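Local atomic coordinates of Succinylglutamatedesuccinylase/aspartoacylase (Rhodobacter sphaeroides 2.4.1, PDB entry 3CDX), a protein that probably hydrolyses non-peptide carbon–nitrogen bonds in linear amides, as a metal-dependent member of the succinylglutamate desuccinylase/aspartoacylase family, and carries a bound calcium ion here. Residues T158-L171 with E204-G216. Residues are numbered along the deposited sequence; the frame is centred on the assembly and turned at random.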
loop_
_atom_site.group_PDB
_atom_site.type_symbol
_atom_site.label_atom_id
_atom_site.label_comp_id
_atom_site.label_asym_id
_atom_site.label_seq_id
_atom_site.Cartn_x
_atom_site.Cartn_y
_atom_site.Cartn_z
ATOM N N THR A 158 -32.898 -5.285 -6.406
ATOM C CA THR A 158 -33.975 -5.068 -7.361
ATOM C C THR A 158 -34.415 -3.604 -7.303
ATOM O O THR A 158 -34.530 -3.038 -6.200
ATOM C CB THR A 158 -35.152 -6.078 -7.170
ATOM O OG1 THR A 158 -36.073 -5.923 -8.251
ATOM C CG2 THR A 158 -35.855 -5.872 -5.881
ATOM N N PRO A 159 -34.580 -2.956 -8.480
ATOM C CA PRO A 159 -34.924 -1.523 -8.424
ATOM C C PRO A 159 -36.126 -1.162 -7.527
ATOM O O PRO A 159 -37.250 -1.657 -7.705
ATOM C CB PRO A 159 -35.139 -1.133 -9.879
ATOM C CG PRO A 159 -34.350 -2.258 -10.714
ATOM C CD PRO A 159 -34.405 -3.473 -9.860
ATOM N N SER A 160 -35.884 -0.222 -6.630
ATOM C CA SER A 160 -36.771 0.041 -5.515
ATOM C C SER A 160 -36.431 1.375 -4.886
ATOM O O SER A 160 -35.301 1.896 -5.085
ATOM C CB SER A 160 -36.567 -1.055 -4.467
ATOM O OG SER A 160 -35.172 -1.248 -4.218
ATOM N N THR A 161 -37.396 1.921 -4.132
ATOM C CA THR A 161 -37.165 3.046 -3.233
ATOM C C THR A 161 -37.152 2.430 -1.861
ATOM O O THR A 161 -37.525 1.264 -1.686
ATOM C CB THR A 161 -38.279 4.154 -3.274
ATOM O OG1 THR A 161 -39.571 3.546 -3.134
ATOM C CG2 THR A 161 -38.264 4.900 -4.568
ATOM N N ASN A 162 -36.728 3.208 -0.876
ATOM C CA ASN A 162 -36.748 2.739 0.510
ATOM C C ASN A 162 -36.949 3.900 1.460
ATOM O O ASN A 162 -36.802 5.062 1.081
ATOM C CB ASN A 162 -35.493 1.949 0.877
ATOM C CG ASN A 162 -34.227 2.746 0.635
ATOM O OD1 ASN A 162 -33.900 3.651 1.387
ATOM N ND2 ASN A 162 -33.528 2.412 -0.411
ATOM N N MET A 163 -37.334 3.562 2.681
ATOM C CA MET A 163 -37.631 4.523 3.737
ATOM C C MET A 163 -37.646 3.711 5.034
ATOM O O MET A 163 -37.903 2.498 5.008
ATOM C CB MET A 163 -38.990 5.215 3.498
ATOM C CG MET A 163 -40.124 4.275 3.108
ATOM S SD MET A 163 -41.768 5.012 2.885
ATOM C CE MET A 163 -42.014 5.243 4.634
ATOM N N HIS A 164 -37.359 4.361 6.154
ATOM C CA HIS A 164 -37.574 3.726 7.465
ATOM C C HIS A 164 -39.046 3.766 7.838
ATOM O O HIS A 164 -39.843 4.498 7.225
ATOM C CB HIS A 164 -36.727 4.395 8.538
ATOM C CG HIS A 164 -35.271 4.338 8.248
ATOM N ND1 HIS A 164 -34.480 5.460 8.182
ATOM C CD2 HIS A 164 -34.468 3.290 7.950
ATOM C CE1 HIS A 164 -33.243 5.108 7.880
ATOM N NE2 HIS A 164 -33.210 3.795 7.727
ATOM N N TYR A 165 -39.417 2.962 8.829
ATOM C CA TYR A 165 -40.745 3.074 9.389
ATOM C C TYR A 165 -40.676 4.300 10.294
ATOM O O TYR A 165 -39.748 4.451 11.102
ATOM C CB TYR A 165 -41.112 1.821 10.180
ATOM C CG TYR A 165 -42.553 1.795 10.674
ATOM C CD1 TYR A 165 -43.591 1.445 9.815
ATOM C CD2 TYR A 165 -42.873 2.120 11.998
ATOM C CE1 TYR A 165 -44.897 1.411 10.239
ATOM C CE2 TYR A 165 -44.199 2.090 12.435
ATOM C CZ TYR A 165 -45.202 1.731 11.538
ATOM O OH TYR A 165 -46.527 1.692 11.918
ATOM N N LEU A 166 -41.621 5.206 10.109
ATOM C CA LEU A 166 -41.662 6.407 10.900
ATOM C C LEU A 166 -42.761 6.215 11.937
ATOM O O LEU A 166 -43.889 5.871 11.581
ATOM C CB LEU A 166 -41.913 7.623 9.993
ATOM C CG LEU A 166 -40.865 7.771 8.866
ATOM C CD1 LEU A 166 -41.325 8.744 7.806
ATOM C CD2 LEU A 166 -39.464 8.157 9.385
ATOM N N ALA A 167 -42.415 6.408 13.215
ATOM C CA ALA A 167 -43.374 6.270 14.310
ATOM C C ALA A 167 -44.530 7.224 14.096
ATOM O O ALA A 167 -45.675 6.900 14.435
ATOM C CB ALA A 167 -42.706 6.544 15.653
ATOM N N ASP A 168 -44.214 8.379 13.503
ATOM C CA ASP A 168 -45.164 9.442 13.210
ATOM C C ASP A 168 -46.009 9.100 11.972
ATOM O O ASP A 168 -45.498 9.073 10.866
ATOM C CB ASP A 168 -44.360 10.740 12.996
ATOM C CG ASP A 168 -45.227 11.960 12.631
ATOM O OD1 ASP A 168 -46.394 11.834 12.200
ATOM O OD2 ASP A 168 -44.690 13.077 12.766
ATOM N N PRO A 169 -47.307 8.813 12.171
ATOM C CA PRO A 169 -48.208 8.344 11.107
ATOM C C PRO A 169 -48.526 9.303 9.978
ATOM O O PRO A 169 -48.766 8.834 8.873
ATOM C CB PRO A 169 -49.492 7.952 11.864
ATOM C CG PRO A 169 -49.030 7.733 13.305
ATOM C CD PRO A 169 -47.967 8.786 13.491
ATOM N N ALA A 170 -48.551 10.616 10.230
ATOM C CA ALA A 170 -48.827 11.588 9.167
ATOM C C ALA A 170 -47.609 11.755 8.247
ATOM O O ALA A 170 -47.746 11.975 7.024
ATOM C CB ALA A 170 -49.215 12.931 9.741
ATOM N N LEU A 171 -46.430 11.668 8.859
ATOM C CA LEU A 171 -45.194 11.715 8.138
ATOM C C LEU A 171 -45.057 10.418 7.324
ATOM O O LEU A 171 -44.567 10.438 6.200
ATOM C CB LEU A 171 -44.016 11.911 9.105
ATOM C CG LEU A 171 -42.597 12.073 8.521
ATOM C CD1 LEU A 171 -42.482 13.169 7.429
ATOM C CD2 LEU A 171 -41.601 12.287 9.640
ATOM N N GLU A 204 -34.023 12.593 8.215
ATOM C CA GLU A 204 -35.057 12.163 9.146
ATOM C C GLU A 204 -34.993 12.953 10.444
ATOM O O GLU A 204 -36.016 13.460 10.900
ATOM C CB GLU A 204 -35.027 10.644 9.364
ATOM C CG GLU A 204 -35.896 9.906 8.296
ATOM C CD GLU A 204 -35.469 8.457 8.020
ATOM O OE1 GLU A 204 -34.641 7.947 8.790
ATOM O OE2 GLU A 204 -35.968 7.830 7.022
ATOM N N ARG A 205 -33.802 13.106 11.005
ATOM C CA ARG A 205 -33.644 13.881 12.239
ATOM C C ARG A 205 -34.181 15.312 12.097
ATOM O O ARG A 205 -34.786 15.845 13.028
ATOM C CB ARG A 205 -32.184 13.911 12.672
ATOM N N ARG A 206 -33.972 15.919 10.932
ATOM C CA ARG A 206 -34.484 17.249 10.636
ATOM C C ARG A 206 -35.973 17.270 10.237
ATOM O O ARG A 206 -36.535 18.329 9.935
ATOM C CB ARG A 206 -33.633 17.877 9.530
ATOM C CG ARG A 206 -32.240 18.310 9.995
ATOM C CD ARG A 206 -31.306 18.747 8.811
ATOM N NE ARG A 206 -29.979 19.062 9.339
ATOM C CZ ARG A 206 -29.641 20.206 9.936
ATOM N NH1 ARG A 206 -30.519 21.179 10.049
ATOM N NH2 ARG A 206 -28.408 20.382 10.418
ATOM N N GLY A 207 -36.617 16.102 10.226
ATOM C CA GLY A 207 -38.052 16.031 9.930
ATOM C C GLY A 207 -38.445 16.397 8.508
ATOM O O GLY A 207 -39.561 16.857 8.258
ATOM N N ILE A 208 -37.512 16.208 7.579
ATOM C CA ILE A 208 -37.710 16.409 6.132
ATOM C C ILE A 208 -38.133 15.058 5.541
ATOM O O ILE A 208 -37.657 14.018 5.993
ATOM C CB ILE A 208 -36.331 16.884 5.514
ATOM C CG1 ILE A 208 -35.943 18.271 6.067
ATOM C CG2 ILE A 208 -36.298 16.813 3.978
ATOM C CD1 ILE A 208 -34.432 18.561 6.085
ATOM N N VAL A 209 -39.039 15.054 4.567
ATOM C CA VAL A 209 -39.415 13.802 3.882
ATOM C C VAL A 209 -38.180 13.188 3.193
ATOM O O VAL A 209 -37.506 13.849 2.430
ATOM C CB VAL A 209 -40.542 14.012 2.865
ATOM C CG1 VAL A 209 -40.821 12.744 2.135
ATOM C CG2 VAL A 209 -41.837 14.520 3.592
ATOM N N SER A 210 -37.875 11.942 3.509
ATOM C CA SER A 210 -36.656 11.307 3.035
ATOM C C SER A 210 -36.990 9.999 2.292
ATOM O O SER A 210 -37.645 9.094 2.854
ATOM C CB SER A 210 -35.771 11.034 4.266
ATOM O OG SER A 210 -34.733 10.113 4.016
ATOM N N LEU A 211 -36.550 9.918 1.035
ATOM C CA LEU A 211 -36.557 8.681 0.251
ATOM C C LEU A 211 -35.131 8.229 -0.037
ATOM O O LEU A 211 -34.256 9.050 -0.309
ATOM C CB LEU A 211 -37.268 8.898 -1.091
ATOM C CG LEU A 211 -38.792 8.951 -1.139
ATOM C CD1 LEU A 211 -39.250 9.062 -2.634
ATOM C CD2 LEU A 211 -39.407 7.712 -0.438
ATOM N N GLY A 212 -34.905 6.925 0.003
ATOM C CA GLY A 212 -33.673 6.340 -0.515
ATOM C C GLY A 212 -34.057 5.615 -1.793
ATOM O O GLY A 212 -35.261 5.433 -2.049
ATOM N N THR A 213 -33.042 5.210 -2.576
ATOM C CA THR A 213 -33.208 4.221 -3.657
ATOM C C THR A 213 -32.196 3.086 -3.580
ATOM O O THR A 213 -31.132 3.229 -2.959
ATOM C CB THR A 213 -33.159 4.846 -5.057
ATOM O OG1 THR A 213 -31.807 5.126 -5.429
ATOM C CG2 THR A 213 -33.970 6.139 -5.118
ATOM N N GLU A 214 -32.587 1.918 -4.117
ATOM C CA GLU A 214 -31.665 0.865 -4.452
ATOM C C GLU A 214 -31.958 0.493 -5.907
ATOM O O GLU A 214 -32.964 -0.163 -6.217
ATOM C CB GLU A 214 -31.783 -0.309 -3.476
ATOM C CG GLU A 214 -31.357 -0.015 -1.984
ATOM C CD GLU A 214 -29.904 0.483 -1.819
ATOM O OE1 GLU A 214 -29.085 0.315 -2.746
ATOM O OE2 GLU A 214 -29.571 1.030 -0.740
ATOM N N LEU A 215 -31.086 0.950 -6.789
ATOM C CA LEU A 215 -31.290 0.867 -8.227
ATOM C C LEU A 215 -30.261 -0.004 -8.932
ATOM O O LEU A 215 -29.961 0.221 -10.082
ATOM C CB LEU A 215 -31.312 2.294 -8.842
ATOM C CG LEU A 215 -32.505 3.215 -8.480
ATOM C CD1 LEU A 215 -32.291 4.651 -8.969
ATOM C CD2 LEU A 215 -33.875 2.671 -8.985
ATOM N N GLY A 216 -29.725 -1.009 -8.243
ATOM C CA GLY A 216 -28.826 -1.950 -8.883
ATOM C C GLY A 216 -27.619 -2.307 -8.047
ATOM O O GLY A 216 -27.711 -2.459 -6.812
HETATM O O HOH W 1 -30.683 4.020 0.190
#
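With CG beside the backbone N (chi1 -59°), the ring of H164 swings its ND1 edge to the carboxylate of E204, whose chain runs extended beyond CG to meet it. ND1 donates to E204 OE1 over 2.6 Å, using the oxygen's syn lone pair; OE1 lies near the ring plane, although ring and carboxylate planes stand 64° apart. This short bond ties the last turn of helix 199-205 to the segment leaving strand 160-163. Lower on the same glutamate, CG rests 4.1 Å from L166 CD2, so its aliphatic part suits a leucine neighbour. Without the carboxylate, as with an alanine here, H164 ND1 would probably lose its acceptor and the ring would be freer to turn, while L166 CD2 would lose the CG it packs on.

Strands 160-163 and 209-214 pair antiparallel within the zinc-exopeptidase-like catalytic domain, where 209-214 also runs parallel to strand 144-148. N162 and G212 form a hydrogen-bonded pair, G212 N donating almost straight (175°) to N162 O. Glycine suits the place opposite because the amide of N162 folds across the neighbouring strand, bringing OD1 to 3.3 Å from G212 CA, and with the amide there a CB would collide with OD1; ND2 also makes a weak bond to a water that T213 O may share. T161 and T213 form the next, non-hydrogen-bonded pair, their hydroxyls bonded elsewhere, to N187 and to the backbone N of H149. Beyond them S160 OG donates to T158 O at 2.7 Å and is also hydrogen-bonded with W319 NE1. On the same sheet face as S160 and N162, the side chain of E214, bent at chi2, comes to about 5 Å (nearest atoms) from the calcium ion, which is held by H63, E66 and H149.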